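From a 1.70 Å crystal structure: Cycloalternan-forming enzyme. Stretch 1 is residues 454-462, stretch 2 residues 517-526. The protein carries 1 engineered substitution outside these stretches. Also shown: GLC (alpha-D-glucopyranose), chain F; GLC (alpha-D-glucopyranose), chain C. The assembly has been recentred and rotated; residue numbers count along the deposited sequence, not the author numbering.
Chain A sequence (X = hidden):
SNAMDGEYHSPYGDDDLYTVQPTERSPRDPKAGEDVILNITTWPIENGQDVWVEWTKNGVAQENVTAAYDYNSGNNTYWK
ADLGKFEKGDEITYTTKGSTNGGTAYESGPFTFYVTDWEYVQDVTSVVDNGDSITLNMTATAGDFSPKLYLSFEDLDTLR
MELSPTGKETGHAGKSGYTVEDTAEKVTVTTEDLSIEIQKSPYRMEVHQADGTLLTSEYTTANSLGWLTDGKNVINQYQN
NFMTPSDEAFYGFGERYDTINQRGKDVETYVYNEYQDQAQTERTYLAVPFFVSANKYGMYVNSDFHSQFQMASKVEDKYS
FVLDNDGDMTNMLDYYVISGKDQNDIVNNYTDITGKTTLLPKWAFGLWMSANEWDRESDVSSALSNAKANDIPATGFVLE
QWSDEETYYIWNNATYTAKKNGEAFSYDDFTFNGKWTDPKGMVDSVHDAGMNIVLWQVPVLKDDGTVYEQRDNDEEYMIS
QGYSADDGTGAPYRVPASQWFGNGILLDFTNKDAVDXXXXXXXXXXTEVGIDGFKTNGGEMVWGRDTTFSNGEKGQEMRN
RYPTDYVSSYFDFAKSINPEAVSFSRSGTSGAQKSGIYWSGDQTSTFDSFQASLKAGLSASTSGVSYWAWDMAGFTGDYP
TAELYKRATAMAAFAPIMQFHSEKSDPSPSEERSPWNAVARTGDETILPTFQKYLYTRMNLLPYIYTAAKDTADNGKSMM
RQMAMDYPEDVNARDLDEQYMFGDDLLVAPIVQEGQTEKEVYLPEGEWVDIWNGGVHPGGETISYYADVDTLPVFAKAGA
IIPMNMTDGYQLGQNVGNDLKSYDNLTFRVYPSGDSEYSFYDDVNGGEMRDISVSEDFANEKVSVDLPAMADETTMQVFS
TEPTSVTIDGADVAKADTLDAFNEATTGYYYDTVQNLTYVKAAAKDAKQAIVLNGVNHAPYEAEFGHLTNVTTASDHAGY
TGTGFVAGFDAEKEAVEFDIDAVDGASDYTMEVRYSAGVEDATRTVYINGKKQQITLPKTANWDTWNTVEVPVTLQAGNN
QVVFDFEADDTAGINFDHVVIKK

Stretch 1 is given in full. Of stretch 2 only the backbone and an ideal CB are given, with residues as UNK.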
# COMPACT_ATOMS: atom_id res chain seq x y z
N VAL A 454 -2.56 21.51 -2.32
CA VAL A 454 -3.19 21.11 -1.05
C VAL A 454 -2.51 21.83 0.13
O VAL A 454 -1.32 22.17 0.04
CB VAL A 454 -3.24 19.56 -0.83
CG1 VAL A 454 -3.93 18.87 -2.01
CG2 VAL A 454 -1.86 18.98 -0.61
N LEU A 455 -3.27 22.10 1.19
CA LEU A 455 -2.73 22.77 2.38
C LEU A 455 -2.69 21.84 3.59
O LEU A 455 -3.62 21.08 3.84
CB LEU A 455 -3.59 24.01 2.72
CG LEU A 455 -3.70 25.09 1.65
CD1 LEU A 455 -4.48 26.27 2.23
CD2 LEU A 455 -2.32 25.55 1.18
N TRP A 456 -1.62 21.95 4.36
CA TRP A 456 -1.38 21.10 5.54
C TRP A 456 -2.37 21.46 6.66
O TRP A 456 -2.65 22.65 6.90
CB TRP A 456 0.04 21.37 5.99
CG TRP A 456 0.67 20.51 7.08
CD1 TRP A 456 1.41 19.36 6.89
CD2 TRP A 456 0.68 20.78 8.49
NE1 TRP A 456 1.87 18.91 8.12
CE2 TRP A 456 1.45 19.76 9.11
CE3 TRP A 456 0.13 21.79 9.30
CZ2 TRP A 456 1.67 19.72 10.50
CZ3 TRP A 456 0.34 21.73 10.70
CH2 TRP A 456 1.10 20.70 11.27
N GLN A 457 -2.86 20.42 7.33
CA GLN A 457 -3.81 20.55 8.45
C GLN A 457 -3.50 19.55 9.56
O GLN A 457 -2.82 18.54 9.33
CB GLN A 457 -5.24 20.29 7.96
CG GLN A 457 -5.78 21.31 6.98
CD GLN A 457 -6.21 22.59 7.68
OE1 GLN A 457 -7.32 22.68 8.18
NE2 GLN A 457 -5.32 23.57 7.73
N VAL A 458 -4.03 19.84 10.75
CA VAL A 458 -4.04 18.94 11.91
C VAL A 458 -5.46 18.88 12.50
O VAL A 458 -6.27 19.79 12.25
CB VAL A 458 -3.02 19.34 13.01
CG1 VAL A 458 -1.60 19.00 12.57
CG2 VAL A 458 -3.12 20.82 13.35
N PRO A 459 -5.76 17.84 13.31
CA PRO A 459 -7.12 17.69 13.87
C PRO A 459 -7.27 18.34 15.25
O PRO A 459 -8.27 18.11 15.94
CB PRO A 459 -7.24 16.16 13.99
CG PRO A 459 -5.83 15.71 14.30
CD PRO A 459 -4.94 16.62 13.49
N VAL A 460 -6.27 19.11 15.65
CA VAL A 460 -6.15 19.62 17.01
C VAL A 460 -6.18 21.13 16.95
O VAL A 460 -5.66 21.71 16.01
CB VAL A 460 -4.84 19.08 17.67
CG1 VAL A 460 -3.59 19.53 16.91
CG2 VAL A 460 -4.76 19.42 19.15
N LEU A 461 -6.83 21.76 17.93
CA LEU A 461 -6.70 23.19 18.14
C LEU A 461 -5.50 23.39 19.06
O LEU A 461 -5.49 22.92 20.21
CB LEU A 461 -7.97 23.78 18.75
CG LEU A 461 -7.94 25.30 18.99
CD1 LEU A 461 -9.24 25.91 18.47
CD2 LEU A 461 -7.72 25.64 20.45
N LYS A 462 -4.49 24.09 18.54
CA LYS A 462 -3.22 24.27 19.23
C LYS A 462 -3.42 25.10 20.48
O LYS A 462 -4.12 26.11 20.45
CB LYS A 462 -2.21 24.92 18.29
CG LYS A 462 -0.93 25.37 18.98
CD LYS A 462 -0.25 26.47 18.20
CE LYS A 462 0.75 27.19 19.09
NZ LYS A 462 1.63 28.03 18.24
N UNK A 517 -18.64 22.93 12.17
CA UNK A 517 -17.97 24.14 12.63
C UNK A 517 -16.53 24.19 12.17
O UNK A 517 -16.11 25.15 11.55
CB UNK A 517 -18.03 24.24 14.16
N UNK A 518 -15.77 23.15 12.48
CA UNK A 518 -14.34 23.11 12.15
C UNK A 518 -14.11 23.34 10.66
O UNK A 518 -13.30 24.19 10.27
CB UNK A 518 -13.73 21.77 12.57
N UNK A 519 -14.87 22.60 9.83
CA UNK A 519 -14.77 22.73 8.38
C UNK A 519 -15.26 24.09 7.88
O UNK A 519 -14.67 24.64 6.95
CB UNK A 519 -15.57 21.61 7.70
N UNK A 520 -16.30 24.65 8.51
CA UNK A 520 -16.79 25.99 8.11
C UNK A 520 -15.68 27.06 8.16
O UNK A 520 -15.68 28.02 7.38
CB UNK A 520 -17.95 26.41 9.02
N UNK A 521 -14.73 26.89 9.08
CA UNK A 521 -13.64 27.84 9.27
C UNK A 521 -12.66 27.80 8.12
O UNK A 521 -11.96 28.78 7.86
CB UNK A 521 -12.91 27.56 10.58
N UNK A 522 -12.62 26.66 7.44
CA UNK A 522 -11.78 26.45 6.28
C UNK A 522 -12.51 26.62 4.94
O UNK A 522 -11.86 26.55 3.90
CB UNK A 522 -11.17 25.05 6.35
N UNK A 523 -13.83 26.87 4.97
CA UNK A 523 -14.61 26.95 3.73
C UNK A 523 -14.01 27.91 2.70
O UNK A 523 -13.87 27.56 1.52
CB UNK A 523 -16.04 27.38 4.05
N UNK A 524 -13.65 29.13 3.14
CA UNK A 524 -13.14 30.15 2.23
C UNK A 524 -11.89 29.72 1.44
O UNK A 524 -11.66 30.21 0.33
CB UNK A 524 -12.82 31.42 3.03
N UNK A 525 -11.11 28.78 2.00
CA UNK A 525 -9.91 28.26 1.33
C UNK A 525 -10.28 27.52 0.06
O UNK A 525 -9.56 27.57 -0.94
CB UNK A 525 -9.13 27.33 2.26
N UNK A 526 -11.43 26.87 0.10
CA UNK A 526 -11.95 26.10 -1.03
C UNK A 526 -12.77 26.98 -1.98
O UNK A 526 -12.53 26.98 -3.19
CB UNK A 526 -12.81 24.94 -0.52
C1 GLC F . 4.80 15.86 10.13
C2 GLC F . 4.73 15.21 8.73
C3 GLC F . 5.75 15.80 7.74
C4 GLC F . 5.64 17.33 7.70
C5 GLC F . 5.54 17.92 9.11
C6 GLC F . 5.27 19.42 9.12
O2 GLC F . 4.76 13.78 8.84
O3 GLC F . 5.54 15.28 6.41
O4 GLC F . 6.77 17.89 7.02
O5 GLC F . 4.57 17.27 9.95
O6 GLC F . 5.40 19.83 10.50
C1 GLC C . 6.17 21.06 10.59
C2 GLC C . 6.38 21.43 12.07
C3 GLC C . 5.11 22.01 12.69
C4 GLC C . 4.55 23.15 11.84
C5 GLC C . 4.32 22.62 10.42
C6 GLC C . 3.69 23.63 9.46
O2 GLC C . 6.75 20.26 12.81
O3 GLC C . 5.38 22.47 14.02
O4 GLC C . 3.32 23.61 12.43
O5 GLC C . 5.57 22.16 9.88
O6 GLC C . 4.64 24.66 9.18

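Position 517 sits on helical backbone, phi/psi -63/-55, with CA-to-CB sideways to stretch 1 and nothing of that stretch within 5.5 Å of the ideal CB. Most helix-tolerant residues would suit; only a long or broad one could approach Leu461. The deposited residue is Trp517, whose chi1 of 170° (t) brings the end of the indole nearer: Trp517 CH2 lies 4.7 Å from Leu461 CD1, too loose to count as close packing.

At position 518 CA-to-CB points toward stretch 1, yet the ideal CB has nothing within 5.5 Å, so a short side chain would not reach stretch 1. Across the gap lie the loop at Val458 and Pro459 and the short strand of Val460 and Leu461, a mixture of carbonyl oxygens, a backbone nitrogen and aliphatic carbon. Something long and mostly apolar is called for: a large aromatic, perhaps methionine. The deposited residue is Trp518, with chi1 -170° (t) and the largest covered area of the stretch. It meets the backbone with its ring edge: CZ2 lies 3.7 Å from Val458 O, and CH2 lies 3.6 Å from both Val460 O and Leu461 N. CH2 also packs at 4.1 Å against Leu461 CB. An aromatic edge carries slight positive charge, which makes it a tolerable neighbor for carbonyl oxygens.

At 519 CA-to-CB runs sideways and at 520 stretch 1 is out of reach, so helix-compatible residues of many kinds would do. Thr519 OG1 is hydrogen-bonded to a residue just outside the stretches; Ser520 OG donates to Trp517 O at 2.6 Å, a local bond to a carbonyl three residues back.

Position 521 points toward stretch 1 but across a gap, and many medium or long side chains could be placed there. Gln521 OE1 stays 6.1 Å from Leu461 CD1, and NE2 is hydrogen-bonded elsewhere in the structure.

Position 522 offers the clearest polar cue. Its CA-to-CB points toward stretch 1, and the ideal CB is 4.9 Å from Gln457 OE1, an amide acceptor. A donor is wanted: lysine, arginine, glutamine or histidine could each be considered. The deposited residue is Arg522. Its NE donates to Gln457 OE1 at 2.8 Å and 149°, with the acceptor at the edge of the guanidinium, near its plane. NH2 donates to Trp518 O at 3.0 Å, and NH1 donates at 3.1 Å to water 1, which also accepts from Val458 N at 3.1 Å. One side chain thus ties stretch 2 to the strand residue Gln457 directly and to the loop residue Val458 through water 1.

Positions 523 and 524 lie out of reach, so stretch 1 sets no demand. Glu523 makes no contact with it; Tyr524 OH is hydrogen-bonded elsewhere in the structure.

Position 525 points toward stretch 1, with its ideal CB 4.8 Å from Leu455 CD1. Leucine, isoleucine or methionine would suit. Leu525 brings CD2 to 4.2 Å from Leu455 CD1, a purely apolar meeting.

Position 526 is out of reach and unconstrained from this side; it is Leu526.

Stretch 2 (517-526) WWTSQREYLL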
# COMPACT_ATOMS: atom_id res chain seq x y z
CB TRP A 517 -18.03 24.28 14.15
CG TRP A 517 -17.15 25.37 14.64
CD1 TRP A 517 -17.31 26.71 14.39
CD2 TRP A 517 -15.96 25.23 15.42
NE1 TRP A 517 -16.28 27.41 14.97
CE2 TRP A 517 -15.44 26.53 15.62
CE3 TRP A 517 -15.28 24.13 15.99
CZ2 TRP A 517 -14.27 26.78 16.36
CZ3 TRP A 517 -14.10 24.37 16.72
CH2 TRP A 517 -13.62 25.69 16.91
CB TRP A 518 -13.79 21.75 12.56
CG TRP A 518 -12.31 21.61 12.52
CD1 TRP A 518 -11.56 21.08 11.49
CD2 TRP A 518 -11.39 21.90 13.58
NE1 TRP A 518 -10.22 21.05 11.85
CE2 TRP A 518 -10.09 21.55 13.12
CE3 TRP A 518 -11.54 22.43 14.88
CZ2 TRP A 518 -8.94 21.70 13.92
CZ3 TRP A 518 -10.39 22.59 15.68
CH2 TRP A 518 -9.10 22.22 15.18
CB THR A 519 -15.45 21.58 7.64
OG1 THR A 519 -16.85 21.55 7.95
CG2 THR A 519 -14.78 20.21 7.98
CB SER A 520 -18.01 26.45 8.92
OG SER A 520 -17.66 26.84 10.24
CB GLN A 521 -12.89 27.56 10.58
CG GLN A 521 -13.75 27.67 11.83
CD GLN A 521 -12.92 27.45 13.08
OE1 GLN A 521 -12.39 26.36 13.29
NE2 GLN A 521 -12.81 28.48 13.91
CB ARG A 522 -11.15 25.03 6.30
CG ARG A 522 -9.98 24.90 7.25
CD ARG A 522 -10.41 24.29 8.57
NE ARG A 522 -9.27 24.15 9.48
CZ ARG A 522 -9.35 24.31 10.80
NH1 ARG A 522 -8.25 24.19 11.55
NH2 ARG A 522 -10.51 24.62 11.35
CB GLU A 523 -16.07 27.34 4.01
CG GLU A 523 -16.98 27.16 2.81
CD GLU A 523 -18.28 27.95 2.91
OE1 GLU A 523 -18.87 28.04 4.00
OE2 GLU A 523 -18.75 28.49 1.88
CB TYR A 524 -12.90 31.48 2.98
CG TYR A 524 -11.56 31.58 3.66
CD1 TYR A 524 -11.33 30.95 4.90
CD2 TYR A 524 -10.50 32.30 3.08
CE1 TYR A 524 -10.09 31.03 5.52
CE2 TYR A 524 -9.25 32.39 3.70
CZ TYR A 524 -9.05 31.75 4.92
OH TYR A 524 -7.82 31.82 5.55
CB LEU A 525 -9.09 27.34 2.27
CG LEU A 525 -8.58 28.00 3.57
CD1 LEU A 525 -8.11 26.93 4.56
CD2 LEU A 525 -7.45 29.00 3.30
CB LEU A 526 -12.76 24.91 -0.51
CG LEU A 526 -11.90 23.80 0.13
CD1 LEU A 526 -12.70 23.05 1.17
CD2 LEU A 526 -11.39 22.82 -0.91
O HOH W 1 -5.79 22.37 11.22
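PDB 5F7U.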